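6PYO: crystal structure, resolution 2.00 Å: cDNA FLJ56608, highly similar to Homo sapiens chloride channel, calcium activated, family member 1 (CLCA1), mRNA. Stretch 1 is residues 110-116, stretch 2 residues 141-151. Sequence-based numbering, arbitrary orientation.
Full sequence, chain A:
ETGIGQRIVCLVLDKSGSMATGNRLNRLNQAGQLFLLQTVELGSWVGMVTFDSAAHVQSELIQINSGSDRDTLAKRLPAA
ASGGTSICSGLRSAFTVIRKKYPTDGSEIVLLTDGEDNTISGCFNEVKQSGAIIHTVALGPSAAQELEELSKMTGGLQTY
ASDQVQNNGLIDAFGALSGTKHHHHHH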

ATOM      1  N   VAL A 110       0.588   1.449  -3.199  1.00 28.66           N
ATOM      2  CA  VAL A 110      -0.623   0.712  -3.549  1.00 27.95           C
ATOM      3  C   VAL A 110      -1.331   0.458  -2.212  1.00 38.20           C
ATOM      4  O   VAL A 110      -0.896  -0.388  -1.417  1.00 32.04           O
ATOM      5  CB  VAL A 110      -0.327  -0.587  -4.310  1.00 27.57           C
ATOM      6  CG1 VAL A 110      -1.620  -1.330  -4.623  1.00 33.97           C
ATOM      7  CG2 VAL A 110       0.426  -0.265  -5.650  1.00 33.45           C
ATOM      8  N   LEU A 111      -2.407   1.193  -1.967  1.00 31.65           N
ATOM      9  CA  LEU A 111      -3.173   1.145  -0.719  1.00 33.12           C
ATOM     10  C   LEU A 111      -4.382   0.243  -0.911  1.00 34.79           C
ATOM     11  O   LEU A 111      -5.331   0.600  -1.625  1.00 36.92           O
ATOM     12  CB  LEU A 111      -3.609   2.546  -0.307  1.00 32.50           C
ATOM     13  CG  LEU A 111      -4.404   2.674   1.003  1.00 32.70           C
ATOM     14  CD1 LEU A 111      -3.681   1.933   2.131  1.00 34.67           C
ATOM     15  CD2 LEU A 111      -4.567   4.149   1.322  1.00 32.43           C
ATOM     16  N   LEU A 112      -4.345  -0.938  -0.296  1.00 34.19           N
ATOM     17  CA  LEU A 112      -5.434  -1.898  -0.417  1.00 34.86           C
ATOM     18  C   LEU A 112      -6.186  -1.858   0.926  1.00 32.86           C
ATOM     19  O   LEU A 112      -5.629  -2.221   1.982  1.00 32.96           O
ATOM     20  CB  LEU A 112      -4.921  -3.300  -0.764  1.00 36.87           C
ATOM     21  CG  LEU A 112      -4.060  -3.428  -2.050  1.00 38.85           C
ATOM     22  CD1 LEU A 112      -3.651  -4.852  -2.369  1.00 41.76           C
ATOM     23  CD2 LEU A 112      -4.767  -2.871  -3.255  1.00 43.90           C
ATOM     24  N   THR A 113      -7.418  -1.364   0.900  1.00 35.91           N
ATOM     25  CA  THR A 113      -8.128  -1.188   2.174  1.00 38.00           C
ATOM     26  C   THR A 113      -9.620  -1.167   1.928  1.00 42.05           C
ATOM     27  O   THR A 113     -10.072  -0.840   0.821  1.00 39.98           O
ATOM     28  CB  THR A 113      -7.718   0.122   2.868  1.00 39.26           C
ATOM     29  OG1 THR A 113      -8.458   0.332   4.079  1.00 40.29           O
ATOM     30  CG2 THR A 113      -8.025   1.301   1.922  1.00 33.66           C
ATOM     31  N   ASP A 114     -10.400  -1.465   2.998  1.00 39.96           N
ATOM     32  CA  ASP A 114     -11.838  -1.201   2.922  1.00 42.27           C
ATOM     33  C   ASP A 114     -12.163   0.277   3.118  1.00 41.50           C
ATOM     34  O   ASP A 114     -13.307   0.690   2.886  1.00 48.98           O
ATOM     35  CB  ASP A 114     -12.654  -2.073   3.912  1.00 46.18           C
ATOM     36  CG  ASP A 114     -12.300  -1.875   5.378  1.00 40.96           C
ATOM     37  OD1 ASP A 114     -11.851  -0.804   5.820  1.00 42.00           O
ATOM     38  OD2 ASP A 114     -12.504  -2.850   6.108  1.00 46.27           O
ATOM     39  N   GLY A 115     -11.196   1.089   3.535  1.00 38.55           N
ATOM     40  CA  GLY A 115     -11.397   2.518   3.637  1.00 42.70           C
ATOM     41  C   GLY A 115     -12.210   2.997   4.818  1.00 46.70           C
ATOM     42  O   GLY A 115     -12.503   4.193   4.899  1.00 50.22           O
ATOM     43  N   GLU A 116     -12.528   2.123   5.770  1.00 52.07           N
ATOM     44  CA  GLU A 116     -13.358   2.475   6.921  1.00 41.48           C
ATOM     45  C   GLU A 116     -12.473   3.096   7.995  1.00 45.99           C
ATOM     46  O   GLU A 116     -12.147   2.486   9.015  1.00 45.23           O
ATOM     47  CB  GLU A 116     -14.091   1.237   7.408  1.00 44.99           C
ATOM     48  CG  GLU A 116     -15.057   0.770   6.366  1.00 41.43           C
ATOM     49  CD  GLU A 116     -15.688  -0.555   6.662  1.00 47.24           C
ATOM     50  OE1 GLU A 116     -15.407  -1.093   7.748  1.00 53.99           O
ATOM     51  OE2 GLU A 116     -16.470  -1.053   5.803  1.00 54.25           O
ATOM     52  N   PRO A 141     -17.585  -1.361   0.529  1.00 65.23           N
ATOM     53  CA  PRO A 141     -18.445  -0.302  -0.021  1.00 62.70           C
ATOM     54  C   PRO A 141     -18.601   0.913   0.873  1.00 56.56           C
ATOM     55  O   PRO A 141     -19.195   1.909   0.437  1.00 62.72           O
ATOM     56  CB  PRO A 141     -19.791  -1.023  -0.184  1.00 62.62           C
ATOM     57  CG  PRO A 141     -19.821  -1.939   1.038  1.00 57.31           C
ATOM     58  CD  PRO A 141     -18.359  -2.348   1.306  1.00 58.47           C
ATOM     59  N   SER A 142     -18.095   0.867   2.105  1.00 54.97           N
ATOM     60  CA  SER A 142     -18.243   1.962   3.050  1.00 50.53           C
ATOM     61  C   SER A 142     -16.961   2.767   3.185  1.00 51.14           C
ATOM     62  O   SER A 142     -16.680   3.312   4.259  1.00 58.39           O
ATOM     63  CB  SER A 142     -18.679   1.426   4.416  1.00 59.20           C
ATOM     64  OG  SER A 142     -19.669   0.420   4.260  1.00 75.00           O
ATOM     65  N   ALA A 143     -16.174   2.843   2.115  1.00 53.74           N
ATOM     66  CA  ALA A 143     -14.940   3.617   2.140  1.00 48.34           C
ATOM     67  C   ALA A 143     -15.221   5.077   2.457  1.00 47.05           C
ATOM     68  O   ALA A 143     -16.080   5.703   1.835  1.00 58.77           O
ATOM     69  CB  ALA A 143     -14.231   3.509   0.782  1.00 50.49           C
ATOM     70  N   ALA A 144     -14.466   5.638   3.396  1.00 45.33           N
ATOM     71  CA  ALA A 144     -14.507   7.079   3.612  1.00 51.88           C
ATOM     72  C   ALA A 144     -14.284   7.813   2.275  1.00 59.71           C
ATOM     73  O   ALA A 144     -13.667   7.247   1.364  1.00 57.61           O
ATOM     74  CB  ALA A 144     -13.431   7.470   4.651  1.00 45.79           C
ATOM     75  N   GLN A 145     -14.582   9.128   2.231  1.00 59.66           N
ATOM     76  CA  GLN A 145     -14.272   9.971   1.058  1.00 62.79           C
ATOM     77  C   GLN A 145     -12.792  10.372   0.984  1.00 51.67           C
ATOM     78  O   GLN A 145     -12.236  10.532  -0.119  1.00 55.67           O
ATOM     79  CB  GLN A 145     -15.157  11.228   1.083  1.00 65.01           C
ATOM     80  CG  GLN A 145     -14.789  12.323   0.068  1.00 75.46           C
ATOM     81  CD  GLN A 145     -15.075  11.947  -1.386  1.00 85.53           C
ATOM     82  OE1 GLN A 145     -15.801  10.996  -1.672  1.00 95.62           O
ATOM     83  NE2 GLN A 145     -14.493  12.705  -2.314  1.00 92.08           N
ATOM     84  N   GLU A 146     -12.122  10.457   2.130  1.00 52.81           N
ATOM     85  CA  GLU A 146     -10.694  10.758   2.160  1.00 56.25           C
ATOM     86  C   GLU A 146      -9.814   9.725   1.430  1.00 51.77           C
ATOM     87  O   GLU A 146      -8.713  10.081   1.013  1.00 50.04           O
ATOM     88  CB  GLU A 146     -10.249  10.906   3.620  1.00 51.37           C
ATOM     89  CG  GLU A 146     -10.698  12.201   4.292  1.00 60.63           C
ATOM     90  CD  GLU A 146     -12.057  12.089   4.974  1.00 62.72           C
ATOM     91  OE1 GLU A 146     -12.814  11.138   4.680  1.00 56.01           O
ATOM     92  OE2 GLU A 146     -12.363  12.956   5.817  1.00 80.79           O
ATOM     93  N   LEU A 147     -10.282   8.485   1.232  1.00 53.16           N
ATOM     94  CA  LEU A 147      -9.534   7.482   0.466  1.00 48.04           C
ATOM     95  C   LEU A 147      -9.377   7.923  -0.987  1.00 47.47           C
ATOM     96  O   LEU A 147      -8.250   8.077  -1.506  1.00 43.36           O
ATOM     97  CB  LEU A 147     -10.273   6.139   0.562  1.00 43.07           C
ATOM     98  CG  LEU A 147      -9.591   4.926  -0.065  1.00 44.10           C
ATOM     99  CD1 LEU A 147      -8.298   4.731   0.706  1.00 33.63           C
ATOM    100  CD2 LEU A 147     -10.388   3.665  -0.140  1.00 40.57           C
ATOM    101  N   GLU A 148     -10.521   8.150  -1.654  1.00 53.18           N
ATOM    102  CA  GLU A 148     -10.518   8.785  -2.968  1.00 48.94           C
ATOM    103  C   GLU A 148      -9.639  10.023  -2.955  1.00 50.19           C
ATOM    104  O   GLU A 148      -8.804  10.211  -3.842  1.00 47.44           O
ATOM    105  CB  GLU A 148     -11.945   9.153  -3.403  1.00 63.06           C
ATOM    106  CG  GLU A 148     -12.006  10.094  -4.633  1.00 91.17           C
ATOM    107  CD  GLU A 148     -13.434  10.521  -5.034  1.00 83.00           C
ATOM    108  OE1 GLU A 148     -14.112   9.758  -5.770  1.00 84.23           O
ATOM    109  OE2 GLU A 148     -13.874  11.624  -4.618  1.00 84.69           O
ATOM    110  N   GLU A 149      -9.810  10.888  -1.958  1.00 46.35           N
ATOM    111  CA  GLU A 149      -9.024  12.119  -1.990  1.00 50.74           C
ATOM    112  C   GLU A 149      -7.527  11.849  -1.898  1.00 51.95           C
ATOM    113  O   GLU A 149      -6.727  12.619  -2.442  1.00 49.26           O
ATOM    114  CB  GLU A 149      -9.467  13.079  -0.885  1.00 53.01           C
ATOM    115  CG  GLU A 149     -10.876  13.695  -1.131  1.00 67.66           C
ATOM    116  CD  GLU A 149     -11.018  14.422  -2.471  1.00 93.64           C
ATOM    117  OE1 GLU A 149     -10.172  15.293  -2.774  1.00 85.58           O
ATOM    118  OE2 GLU A 149     -11.977  14.118  -3.222  1.00 93.87           O
ATOM    119  N   LEU A 150      -7.116  10.779  -1.210  1.00 45.88           N
ATOM    120  CA  LEU A 150      -5.709  10.399  -1.241  1.00 46.46           C
ATOM    121  C   LEU A 150      -5.236  10.212  -2.675  1.00 44.41           C
ATOM    122  O   LEU A 150      -4.167  10.698  -3.061  1.00 37.00           O
ATOM    123  CB  LEU A 150      -5.474   9.104  -0.458  1.00 45.44           C
ATOM    124  CG  LEU A 150      -5.439   9.196   1.057  1.00 45.61           C
ATOM    125  CD1 LEU A 150      -5.296   7.791   1.659  1.00 45.90           C
ATOM    126  CD2 LEU A 150      -4.309  10.084   1.540  1.00 47.55           C
ATOM    127  N   SER A 151      -6.015   9.463  -3.468  1.00 34.23           N
ATOM    128  CA  SER A 151      -5.657   9.294  -4.873  1.00 44.07           C
ATOM    129  C   SER A 151      -5.702  10.621  -5.649  1.00 49.18           C
ATOM    130  O   SER A 151      -4.748  10.986  -6.361  1.00 41.81           O
ATOM    131  CB  SER A 151      -6.590   8.283  -5.537  1.00 52.97           C
ATOM    132  OG  SER A 151      -6.333   6.983  -5.066  1.00 50.42           O
TER
HETATM  133  O   HOH W   1     -15.608  -0.410   3.239  1.00 49.56           O

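A single direct hydrogen bond joins the two stretches, and it runs from backbone to backbone at a glycine: Ala144 N donates to Gly115 O at 2.9 Å, nearly straight with an N-H...O angle of 170°. Here the chains come closest, with Gly115 CA and Ala143 CA 4.0 Å apart. Gly115 suits the site on two counts. Its phi of 76° by itself favours glycine, and a CB in ideal position would point toward stretch 2, lying 2.7 Å from Ala143 CB, a clash, and 3.1 Å from Leu147 CD2. Without that atom, Gly115 CA packs 4.1 Å from Leu147 CD2.

The turn that presents Gly115 O is braced from within stretch 1. Thr113 OG1 accepts a hydrogen bond from Gly115 N (2.9 Å), and Asp114 OD1, with chi1 in p, accepts one from Glu116 N (3.0 Å). Thr113 thus serves two purposes: its hydroxyl holds the turn, while its methyl CG2 rests 3.6 Å from Leu147 CD1.

Beside the direct bond, one water bridges the stretches. It donates to Asp114 O (2.6 Å) and to Glu116 OE2 (2.8 Å) and accepts from Ser142 N (3.0 Å), so two acceptors of stretch 1 are tied to a backbone donor of stretch 2. The CA-to-CB bond of Glu116 points sideways, but the end of its side chain comes nearer, placing OE2 3.6 Å from Ser142 CB. Asp114 O also receives a CA-H...O contact from Ala143 CA at 3.4 Å.

Farther along, the contact becomes apolar. Strand 110-113 and helix 145-151 run nearly antiparallel, at 167°, with axes 11.0 Å apart at closest approach, a gap filled by side chains. In the strand's alternation, Leu111 and Thr113 point toward the helix and Leu112 points away. From the helix, Leu147 and Leu150, one turn apart, both point toward the strand. Leu111, chi1 in t and chi2 in p, sets CD2 3.8 Å from Leu147 CD1 and 3.7 Å from Leu150 CD1. Leu147, in the same rotamer, has the largest covered area of any residue here, 55 Å², and its CD1 reaches Leu111, its CD2 Gly115, while both lie near Thr113 CG2. These leucines are buried, as befits side chains without polar atoms.

Gln145, Glu148 and Glu149 take no part in the contact; Gln145 NE2 instead donates to Glu148 OE2 (2.6 Å). Altogether 330 Å² is buried, both sides summed.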